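Interpain A (Prevotella intermedia, PDB 3BB7) probably acts as a secreted family C10 cysteine peptidase, the fragment here joining part of an inhibitory propeptide to the catalytic domain, as in a zymogen. Local coordinates at residues I62-A65 with V66-K70; Y305-T308 with A309-D312; K52-L55 with K56-E60; Y226-R229 with A230-T233. The protein carries 1 engineered substitution. One frame throughout, in Å; residues are numbered along the deposited sequence. Where two conformers were deposited one is given.

Contacts 3 and 1 follow one another along helix 49-68, with centres 15 Å apart; contact 3 lies in the part related to Spi protease inhibitors, and contact 1 ends the helix away from the annotated sites. Contact 2, a turn before strand 312-315, touches contact 3 through Phe307 N and Glu60 OE1 (2.8 Å) and through Phe307 O and Trp53 NE1 (2.9 Å). On its other flank it meets contact 4, with 2.9 Å between Gln311 O and Arg229 N. The side chains of Trp53 and Glu310 each come within about 3 Å of that of His267, the predicted proton acceptor, so contacts 2 and 3 border the presumed active site.

Contact 1: residues I62-A65 with V66-K70; sequences ITNA and VKSNK. Unlike the reference sequence in segment 66-70: Ser68 (reference Asn).
Ala65 and Lys70 meet where helix 49-68 stops in a Schellman motif: Lys70 N donates to Ala65 O at 3.0 Å, while Asn69 N makes a weak bond to Val66 O. Asn69 occupies the C-prime position with a positive phi of 53°, a conformation that asparagine tolerates better than most residues with a side chain. Before this reversal the helix is regular, with the N-H groups of Val66, Lys67 and Ser68 bonded to the carbonyls of Ile62, Thr63 and Asn64.

The side chains pack largely against backbone. Val66 sets CG1 anti to its own N (chi1 166°), which places CG2 beside that N and lays it 3.3 Å from Ile62 O; the same methyl faces Ile62 CG2 loosely, at 4.5 Å. Branching at CB thus lets valine brush the previous turn with one methyl. Lys67 keeps only its CB near Thr63 O, and its aliphatic chain, bent at chi3, carries the amine away, as befits an exposed lysine. Thr63 turns OG1 back toward the helix, where its single proton is shared between the carbonyls of Asp59 and Glu60, a common use of a helical threonine hydroxyl. Ser68 rests its CB 3.4 Å from Asn64 O. Ala65 is buried, touching Leu72, and its small side chain suits the fold-back of the chain: its CB lies 3.3 Å from Lys70 O.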
loop_
_atom_site.group_PDB
_atom_site.type_symbol
_atom_site.label_atom_id
_atom_site.label_comp_id
_atom_site.label_asym_id
_atom_site.label_seq_id
_atom_site.Cartn_x
_atom_site.Cartn_y
_atom_site.Cartn_z
ATOM N N ILE A 62 -20.352 4.714 2.832
ATOM C CA ILE A 62 -21.405 5.544 2.324
ATOM C C ILE A 62 -22.778 4.916 2.654
ATOM O O ILE A 62 -23.700 5.614 3.133
ATOM C CB ILE A 62 -21.247 5.846 0.801
ATOM C CG1 ILE A 62 -19.995 6.704 0.575
ATOM C CG2 ILE A 62 -22.491 6.576 0.266
ATOM C CD1 ILE A 62 -19.646 6.988 -0.882
ATOM N N THR A 63 -22.934 3.618 2.405
ATOM C CA THR A 63 -24.208 2.988 2.719
ATOM C C THR A 63 -24.495 3.034 4.229
ATOM O O THR A 63 -25.627 3.292 4.643
ATOM C CB THR A 63 -24.321 1.575 2.137
ATOM O OG1 THR A 63 -23.348 0.726 2.719
ATOM C CG2 THR A 63 -24.108 1.616 0.625
ATOM N N ASN A 64 -23.465 2.857 5.052
ATOM C CA ASN A 64 -23.696 2.913 6.481
ATOM C C ASN A 64 -24.062 4.332 6.950
ATOM O O ASN A 64 -24.939 4.507 7.796
ATOM C CB ASN A 64 -22.432 2.465 7.227
ATOM C CG ASN A 64 -22.570 2.564 8.751
ATOM O OD1 ASN A 64 -22.105 3.532 9.371
ATOM N ND2 ASN A 64 -23.201 1.563 9.356
ATOM N N ALA A 65 -23.410 5.340 6.366
ATOM C CA ALA A 65 -23.742 6.731 6.670
ATOM C C ALA A 65 -25.179 7.047 6.359
ATOM O O ALA A 65 -25.884 7.686 7.146
ATOM C CB ALA A 65 -22.842 7.663 5.892
ATOM N N VAL A 66 -25.620 6.626 5.183
ATOM C CA VAL A 66 -26.993 6.868 4.767
ATOM C C VAL A 66 -27.984 6.144 5.699
ATOM O O VAL A 66 -28.984 6.748 6.116
ATOM C CB VAL A 66 -27.188 6.448 3.275
ATOM C CG1 VAL A 66 -28.639 6.357 2.878
ATOM C CG2 VAL A 66 -26.361 7.362 2.351
ATOM N N LYS A 67 -27.687 4.885 6.046
ATOM C CA LYS A 67 -28.575 4.094 6.916
ATOM C C LYS A 67 -28.721 4.742 8.290
ATOM O O LYS A 67 -29.827 4.766 8.857
ATOM C CB LYS A 67 -27.997 2.694 7.094
ATOM C CG LYS A 67 -28.713 1.864 8.181
ATOM C CD LYS A 67 -28.504 0.352 8.057
ATOM C CE LYS A 67 -27.087 -0.094 8.169
ATOM N NZ LYS A 67 -27.029 -1.611 7.999
ATOM N N SER A 68 -27.597 5.236 8.812
ATOM C CA SER A 68 -27.530 5.811 10.161
ATOM C C SER A 68 -27.807 7.325 10.142
ATOM O O SER A 68 -27.902 7.971 11.209
ATOM C CB SER A 68 -26.181 5.491 10.815
ATOM O OG SER A 68 -26.027 4.076 11.089
ATOM N N ASN A 69 -27.992 7.881 8.944
ATOM C CA ASN A 69 -28.271 9.312 8.753
ATOM C C ASN A 69 -27.231 10.191 9.442
ATOM O O ASN A 69 -27.565 11.194 10.092
ATOM C CB ASN A 69 -29.669 9.654 9.266
ATOM C CG ASN A 69 -30.260 10.848 8.574
ATOM O OD1 ASN A 69 -30.184 10.986 7.345
ATOM N ND2 ASN A 69 -30.897 11.720 9.362
ATOM N N LYS A 70 -25.969 9.806 9.304
ATOM C CA LYS A 70 -24.869 10.513 9.935
ATOM C C LYS A 70 -23.900 10.917 8.842
ATOM O O LYS A 70 -23.386 10.047 8.126
ATOM C CB LYS A 70 -24.170 9.597 10.939
ATOM C CG LYS A 70 -22.726 9.995 11.348
ATOM C CD LYS A 70 -22.660 10.882 12.603
ATOM C CE LYS A 70 -22.442 12.364 12.274
ATOM N NZ LYS A 70 -21.106 12.642 11.660
#

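Contact 2: residues Y305-T308 with A309-D312; sequences YSFT and AEQD
Gln311 reaches back to Thr308 with its side-chain amide, and this is the tight part of the contact: NE2 donates to Thr308 O at 2.7 Å, in the carbonyl plane and on a lone pair. With CG beside its own backbone N (chi1 -67°) and the chain extended beyond, the glutamine returns to the turn. Its amide is further fixed by Leu299 O at NE2 and by Tyr253 and Arg229 at OE1, so this buried group is well satisfied. The chain here makes a type I beta turn from Phe307 to Glu310, closed by Glu310 N and Phe307 O at 3.2 Å, the donor well above the carbonyl plane. An inverse gamma turn centred on Glu310 follows, leading toward strand 312-315. Small Ser306 and Ala309 fit closely, OG lying 3.3 Å from Ala309 CB; the OG bond to Ala309 N is weak, and Asn303 O is its stronger partner. The looser side is wet. There Glu310 extends past Ser306, and a water with more acceptors near it than protons lies 2.6 Å from Ser306 O and 2.9 Å from Glu310 OE2, while OE1 of the same carboxylate is hydrogen-bonded to NE2 of His267, the predicted proton acceptor.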
loop_
_atom_site.group_PDB
_atom_site.type_symbol
_atom_site.label_atom_id
_atom_site.label_comp_id
_atom_site.label_asym_id
_atom_site.label_seq_id
_atom_site.Cartn_x
_atom_site.Cartn_y
_atom_site.Cartn_z
ATOM N N TYR A 305 -15.760 -7.447 11.212
ATOM C CA TYR A 305 -15.983 -8.132 9.942
ATOM C C TYR A 305 -16.187 -7.224 8.729
ATOM O O TYR A 305 -16.398 -7.720 7.610
ATOM C CB TYR A 305 -17.193 -9.058 10.090
ATOM C CG TYR A 305 -16.980 -10.123 11.117
ATOM C CD1 TYR A 305 -17.898 -10.321 12.148
ATOM C CD2 TYR A 305 -15.850 -10.935 11.059
ATOM C CE1 TYR A 305 -17.690 -11.338 13.104
ATOM C CE2 TYR A 305 -15.629 -11.940 11.997
ATOM C CZ TYR A 305 -16.543 -12.138 13.011
ATOM O OH TYR A 305 -16.299 -13.160 13.913
ATOM N N SER A 306 -16.136 -5.911 8.954
ATOM C CA SER A 306 -16.340 -4.917 7.892
ATOM C C SER A 306 -15.078 -4.769 7.045
ATOM O O SER A 306 -13.994 -5.118 7.472
ATOM C CB SER A 306 -16.642 -3.553 8.512
ATOM O OG SER A 306 -15.562 -3.104 9.322
ATOM N N PHE A 307 -15.219 -4.226 5.845
ATOM C CA PHE A 307 -14.037 -3.871 5.058
ATOM C C PHE A 307 -13.194 -2.810 5.746
ATOM O O PHE A 307 -11.980 -2.821 5.628
ATOM C CB PHE A 307 -14.458 -3.350 3.679
ATOM C CG PHE A 307 -15.058 -4.402 2.797
ATOM C CD1 PHE A 307 -14.240 -5.331 2.164
ATOM C CD2 PHE A 307 -16.436 -4.466 2.607
ATOM C CE1 PHE A 307 -14.791 -6.316 1.358
ATOM C CE2 PHE A 307 -16.995 -5.436 1.790
ATOM C CZ PHE A 307 -16.169 -6.362 1.168
ATOM N N THR A 308 -13.828 -1.866 6.448
ATOM C CA THR A 308 -13.079 -0.734 7.053
ATOM C C THR A 308 -12.281 -1.114 8.282
ATOM O O THR A 308 -11.381 -0.386 8.716
ATOM C CB THR A 308 -13.973 0.464 7.423
ATOM O OG1 THR A 308 -15.023 0.022 8.299
ATOM C CG2 THR A 308 -14.566 1.087 6.204
ATOM N N ALA A 309 -12.613 -2.259 8.865
ATOM C CA ALA A 309 -11.864 -2.734 10.007
ATOM C C ALA A 309 -10.456 -3.147 9.570
ATOM O O ALA A 309 -9.533 -3.199 10.379
ATOM C CB ALA A 309 -12.595 -3.905 10.633
ATOM N N GLU A 310 -10.290 -3.416 8.278
ATOM C CA GLU A 310 -9.013 -3.915 7.727
ATOM C C GLU A 310 -8.055 -2.766 7.414
ATOM O O GLU A 310 -7.651 -2.555 6.250
ATOM C CB GLU A 310 -9.303 -4.781 6.493
ATOM C CG GLU A 310 -10.319 -5.903 6.801
ATOM C CD GLU A 310 -10.863 -6.580 5.565
ATOM O OE1 GLU A 310 -10.576 -6.117 4.435
ATOM O OE2 GLU A 310 -11.606 -7.587 5.730
ATOM N N GLN A 311 -7.666 -2.038 8.465
ATOM C CA GLN A 311 -6.768 -0.888 8.308
ATOM C C GLN A 311 -5.738 -0.872 9.411
ATOM O O GLN A 311 -6.051 -0.576 10.567
ATOM C CB GLN A 311 -7.532 0.434 8.332
ATOM C CG GLN A 311 -8.447 0.649 7.146
ATOM C CD GLN A 311 -9.164 1.974 7.252
ATOM O OE1 GLN A 311 -8.579 3.044 6.994
ATOM N NE2 GLN A 311 -10.438 1.924 7.621
ATOM N N ASP A 312 -4.530 -1.258 9.030
ATOM C CA ASP A 312 -3.385 -1.305 9.906
ATOM C C ASP A 312 -2.324 -0.422 9.274
ATOM O O ASP A 312 -2.342 -0.189 8.055
ATOM C CB ASP A 312 -2.810 -2.727 9.979
ATOM C CG ASP A 312 -3.850 -3.775 10.325
ATOM O OD1 ASP A 312 -3.812 -4.873 9.715
ATOM O OD2 ASP A 312 -4.711 -3.508 11.186
HETATM O O HOH W 1 -13.030 -7.429 8.214
#

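Contact 3: residues K52-L55 with K56-E60; sequences KWWL and KAIDE
Ile58 lays its CG1 over one face of the Trp54 indole, 3.6 Å from the centroid of the six-membered ring and 17° off its normal, a close CH-pi contact. CD1 follows across the rim, 3.5 Å from Trp54 CZ2, and the two side chains cross obliquely. One turn of helix gives Trp53 and Ala57 the same relation in looser form: Ala57 CB stands over the indole face, 4.2 Å from the six-membered centroid, alanine offering just this methyl. Both tryptophans hold CG anti to the backbone N (chi1 167° and -179°), which swings each ring toward the residue four places on. Beneath them, straight backbone bonds such as Ala57 N to Trp53 O, at 2.8 Å, fix the spacing. Farther out, Trp54 NE1 bonds to Lys295 O and its ring meets Tyr294 edge-to-face, while Leu36 touches both Trp54 and Ile58. Lys56 sends its chain away from this core, and Asp59 bonds to Thr12. The Trp53 ring, its NE1 hydrogen-bonded to Phe307 O, stacks on His267, the predicted proton acceptor. The helix of a propeptide related to Spi inhibitors thus places an indole against the presumed catalytic histidine, consistent with a zymogen's active site.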
loop_
_atom_site.group_PDB
_atom_site.type_symbol
_atom_site.label_atom_id
_atom_site.label_comp_id
_atom_site.label_asym_id
_atom_site.label_seq_id
_atom_site.Cartn_x
_atom_site.Cartn_y
_atom_site.Cartn_z
ATOM N N LYS A 52 -9.281 -2.195 -5.289
ATOM C CA LYS A 52 -10.562 -2.892 -5.157
ATOM C C LYS A 52 -11.076 -2.862 -3.715
ATOM O O LYS A 52 -12.278 -2.620 -3.490
ATOM C CB LYS A 52 -10.434 -4.330 -5.669
ATOM C CG LYS A 52 -10.445 -4.387 -7.171
ATOM C CD LYS A 52 -10.409 -5.840 -7.673
ATOM C CE LYS A 52 -10.914 -5.941 -9.109
ATOM N NZ LYS A 52 -10.389 -4.818 -9.950
ATOM N N TRP A 53 -10.177 -3.070 -2.744
ATOM C CA TRP A 53 -10.543 -2.967 -1.330
ATOM C C TRP A 53 -11.091 -1.571 -1.026
ATOM O O TRP A 53 -12.157 -1.431 -0.402
ATOM C CB TRP A 53 -9.358 -3.272 -0.396
ATOM C CG TRP A 53 -9.679 -2.853 0.998
ATOM C CD1 TRP A 53 -10.456 -3.534 1.924
ATOM C CD2 TRP A 53 -9.325 -1.612 1.616
ATOM N NE1 TRP A 53 -10.539 -2.806 3.093
ATOM C CE2 TRP A 53 -9.883 -1.612 2.922
ATOM C CE3 TRP A 53 -8.574 -0.509 1.196
ATOM C CZ2 TRP A 53 -9.751 -0.519 3.796
ATOM C CZ3 TRP A 53 -8.421 0.582 2.066
ATOM C CH2 TRP A 53 -9.010 0.563 3.359
ATOM N N TRP A 54 -10.369 -0.550 -1.473
ATOM C CA TRP A 54 -10.736 0.827 -1.170
ATOM C C TRP A 54 -12.156 1.118 -1.700
ATOM O O TRP A 54 -12.970 1.724 -1.002
ATOM C CB TRP A 54 -9.711 1.793 -1.770
ATOM C CG TRP A 54 -10.046 3.222 -1.467
ATOM C CD1 TRP A 54 -9.780 3.914 -0.304
ATOM C CD2 TRP A 54 -10.703 4.143 -2.348
ATOM N NE1 TRP A 54 -10.269 5.205 -0.403
ATOM C CE2 TRP A 54 -10.814 5.379 -1.658
ATOM C CE3 TRP A 54 -11.199 4.040 -3.658
ATOM C CZ2 TRP A 54 -11.461 6.482 -2.212
ATOM C CZ3 TRP A 54 -11.819 5.149 -4.220
ATOM C CH2 TRP A 54 -11.933 6.354 -3.498
ATOM N N LEU A 55 -12.465 0.686 -2.915
ATOM C CA LEU A 55 -13.806 0.891 -3.458
ATOM C C LEU A 55 -14.873 0.193 -2.607
ATOM O O LEU A 55 -15.963 0.747 -2.382
ATOM C CB LEU A 55 -13.892 0.397 -4.904
ATOM C CG LEU A 55 -13.112 1.214 -5.943
ATOM C CD1 LEU A 55 -13.160 0.486 -7.303
ATOM C CD2 LEU A 55 -13.638 2.637 -6.098
ATOM N N LYS A 56 -14.585 -1.027 -2.169
ATOM C CA LYS A 56 -15.542 -1.770 -1.313
ATOM C C LYS A 56 -15.754 -1.065 0.039
ATOM O O LYS A 56 -16.891 -0.938 0.519
ATOM C CB LYS A 56 -15.058 -3.213 -1.118
ATOM C CG LYS A 56 -15.156 -4.058 -2.402
ATOM C CD LYS A 56 -14.913 -5.532 -2.128
ATOM C CE LYS A 56 -15.522 -6.398 -3.235
ATOM N NZ LYS A 56 -15.631 -7.857 -2.862
ATOM N N ALA A 57 -14.666 -0.576 0.626
ATOM C CA ALA A 57 -14.707 0.180 1.882
ATOM C C ALA A 57 -15.489 1.509 1.722
ATOM O O ALA A 57 -16.309 1.858 2.581
ATOM C CB ALA A 57 -13.281 0.455 2.352
ATOM N N ILE A 58 -15.280 2.201 0.604
ATOM C CA ILE A 58 -16.055 3.419 0.305
ATOM C C ILE A 58 -17.543 3.107 0.213
ATOM O O ILE A 58 -18.375 3.771 0.849
ATOM C CB ILE A 58 -15.518 4.048 -1.007
ATOM C CG1 ILE A 58 -14.145 4.714 -0.782
ATOM C CG2 ILE A 58 -16.518 5.023 -1.641
ATOM C CD1 ILE A 58 -14.156 6.032 0.020
ATOM N N ASP A 59 -17.884 2.096 -0.577
ATOM C CA ASP A 59 -19.283 1.676 -0.706
ATOM C C ASP A 59 -19.892 1.367 0.672
ATOM O O ASP A 59 -20.993 1.829 0.966
ATOM C CB ASP A 59 -19.395 0.478 -1.664
ATOM C CG ASP A 59 -20.803 -0.035 -1.768
ATOM O OD1 ASP A 59 -21.116 -0.996 -1.034
ATOM O OD2 ASP A 59 -21.596 0.541 -2.555
ATOM N N GLU A 60 -19.154 0.634 1.528
ATOM C CA GLU A 60 -19.609 0.272 2.863
ATOM C C GLU A 60 -19.855 1.513 3.716
ATOM O O GLU A 60 -20.897 1.636 4.372
ATOM C CB GLU A 60 -18.547 -0.616 3.508
ATOM C CG GLU A 60 -18.896 -1.164 4.870
ATOM C CD GLU A 60 -17.754 -1.999 5.409
ATOM O OE1 GLU A 60 -17.828 -3.259 5.335
ATOM O OE2 GLU A 60 -16.776 -1.392 5.882
#

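Contact 4: residues Y226-R229 with A230-T233; sequences YITR and ANYT. Unlike the reference sequence in segment 230-233: Asn231 (reference Asp).
Thr228 OG1 has several partners: Asp312 OD2 is the main one, a water donates to the hydroxyl at 2.8 Å and accepts from Ala230 N, and Gln311 O competes with Asp312 for the same proton as a weak, long alternative. The hydroxyl stands anti to its own backbone N (chi1 -163°), which turns CG2 toward Asn231 OD1, 3.7 Å away. A second water links Thr228 to Asn231, accepting from Thr228 N and donating to Asn231 OD1 at 2.7 Å, a task suited to an exposed asparagine.

Between the side chains the backbone winds through one short 3-10 turn. Asn231 N donates to Thr228 O, and Tyr232 N to Arg229 O at 2.9 Å; both donors lie above the carbonyl planes. Thr228 O also meets the edge of the Tyr232 ring in its plane, 3.3 Å from CD1. Farther along the ring, Ile227 crosses Tyr232 at about a right angle, its CD1 4.1 Å from CZ. Branched isoleucine and broad tyrosine both reach strand 312-315 and Ile240.

Arg229 is extended from CG to NE. At the edge of its guanidinium, in plane, a third water accepts from NE and donates to Tyr232 O at 2.9 Å. Its other nitrogens hold the buried charge in place: NH1 bonds to Ile296 O and Gln311 OE1, and NH2 forms a salt bridge with Asp234. Thr233 then N-caps helix 234-246, its hydroxyl on a backbone N. The 3-10 turn thus joins outermost strand 225-228 of the antiparallel sheet to a helix, within the clan CA peptidase domain.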
loop_
_atom_site.group_PDB
_atom_site.type_symbol
_atom_site.label_atom_id
_atom_site.label_comp_id
_atom_site.label_asym_id
_atom_site.label_seq_id
_atom_site.Cartn_x
_atom_site.Cartn_y
_atom_site.Cartn_z
ATOM N N TYR A 226 3.501 -1.866 14.371
ATOM C CA TYR A 226 2.211 -1.974 13.732
ATOM C C TYR A 226 1.155 -1.394 14.678
ATOM O O TYR A 226 1.204 -1.643 15.890
ATOM C CB TYR A 226 1.951 -3.478 13.445
ATOM C CG TYR A 226 0.556 -4.027 13.703
ATOM C CD1 TYR A 226 0.294 -4.839 14.808
ATOM C CD2 TYR A 226 -0.485 -3.749 12.829
ATOM C CE1 TYR A 226 -0.975 -5.331 15.035
ATOM C CE2 TYR A 226 -1.765 -4.263 13.029
ATOM C CZ TYR A 226 -2.000 -5.036 14.138
ATOM O OH TYR A 226 -3.272 -5.523 14.328
ATOM N N ILE A 227 0.225 -0.621 14.122
ATOM C CA ILE A 227 -0.955 -0.157 14.885
ATOM C C ILE A 227 -2.210 -0.395 14.062
ATOM O O ILE A 227 -2.137 -0.490 12.829
ATOM C CB ILE A 227 -0.812 1.325 15.300
ATOM C CG1 ILE A 227 -0.731 2.271 14.086
ATOM C CG2 ILE A 227 0.404 1.487 16.275
ATOM C CD1 ILE A 227 -0.788 3.743 14.487
ATOM N N THR A 228 -3.352 -0.517 14.732
ATOM C CA THR A 228 -4.583 -0.796 14.010
ATOM C C THR A 228 -5.638 0.292 14.234
ATOM O O THR A 228 -5.768 0.842 15.333
ATOM C CB THR A 228 -5.090 -2.196 14.309
ATOM O OG1 THR A 228 -6.048 -2.596 13.300
ATOM C CG2 THR A 228 -5.724 -2.259 15.660
ATOM N N ARG A 229 -6.355 0.630 13.158
ATOM C CA ARG A 229 -7.229 1.800 13.198
ATOM C C ARG A 229 -8.357 1.691 14.207
ATOM O O ARG A 229 -8.771 2.699 14.755
ATOM C CB ARG A 229 -7.797 2.112 11.806
ATOM C CG ARG A 229 -8.456 3.477 11.791
ATOM C CD ARG A 229 -8.864 3.863 10.389
ATOM N NE ARG A 229 -9.690 5.059 10.449
ATOM C CZ ARG A 229 -9.900 5.888 9.424
ATOM N NH1 ARG A 229 -9.341 5.667 8.229
ATOM N NH2 ARG A 229 -10.665 6.961 9.607
ATOM N N ALA A 230 -8.842 0.475 14.468
ATOM C CA ALA A 230 -9.955 0.303 15.389
ATOM C C ALA A 230 -9.653 0.838 16.788
ATOM O O ALA A 230 -10.574 1.153 17.528
ATOM C CB ALA A 230 -10.349 -1.155 15.468
ATOM N N ASN A 231 -8.367 0.988 17.111
ATOM C CA ASN A 231 -7.959 1.530 18.408
ATOM C C ASN A 231 -7.986 3.059 18.515
ATOM O O ASN A 231 -7.790 3.606 19.598
ATOM C CB ASN A 231 -6.540 1.046 18.746
ATOM C CG ASN A 231 -6.481 -0.426 19.102
ATOM O OD1 ASN A 231 -5.407 -1.003 19.128
ATOM N ND2 ASN A 231 -7.619 -1.031 19.391
ATOM N N TYR A 232 -8.226 3.738 17.398
ATOM C CA TYR A 232 -8.127 5.206 17.321
ATOM C C TYR A 232 -9.404 5.851 16.800
ATOM O O TYR A 232 -10.084 5.310 15.905
ATOM C CB TYR A 232 -7.000 5.601 16.370
ATOM C CG TYR A 232 -5.634 5.143 16.882
ATOM C CD1 TYR A 232 -5.172 3.857 16.622
ATOM C CD2 TYR A 232 -4.805 6.004 17.607
ATOM C CE1 TYR A 232 -3.921 3.426 17.108
ATOM C CE2 TYR A 232 -3.563 5.578 18.085
ATOM C CZ TYR A 232 -3.118 4.314 17.799
ATOM O OH TYR A 232 -1.890 3.922 18.277
ATOM N N THR A 233 -9.707 7.058 17.284
ATOM C CA THR A 233 -10.767 7.820 16.623
ATOM C C THR A 233 -10.251 8.288 15.256
ATOM O O THR A 233 -9.023 8.303 15.004
ATOM C CB THR A 233 -11.174 9.056 17.407
ATOM O OG1 THR A 233 -10.059 9.954 17.439
ATOM C CG2 THR A 233 -11.596 8.699 18.847
HETATM O O HOH W 2 -3.185 -0.463 17.603
HETATM O O HOH W 3 -8.657 -1.905 12.635
HETATM O O HOH W 4 -10.636 5.614 13.114
#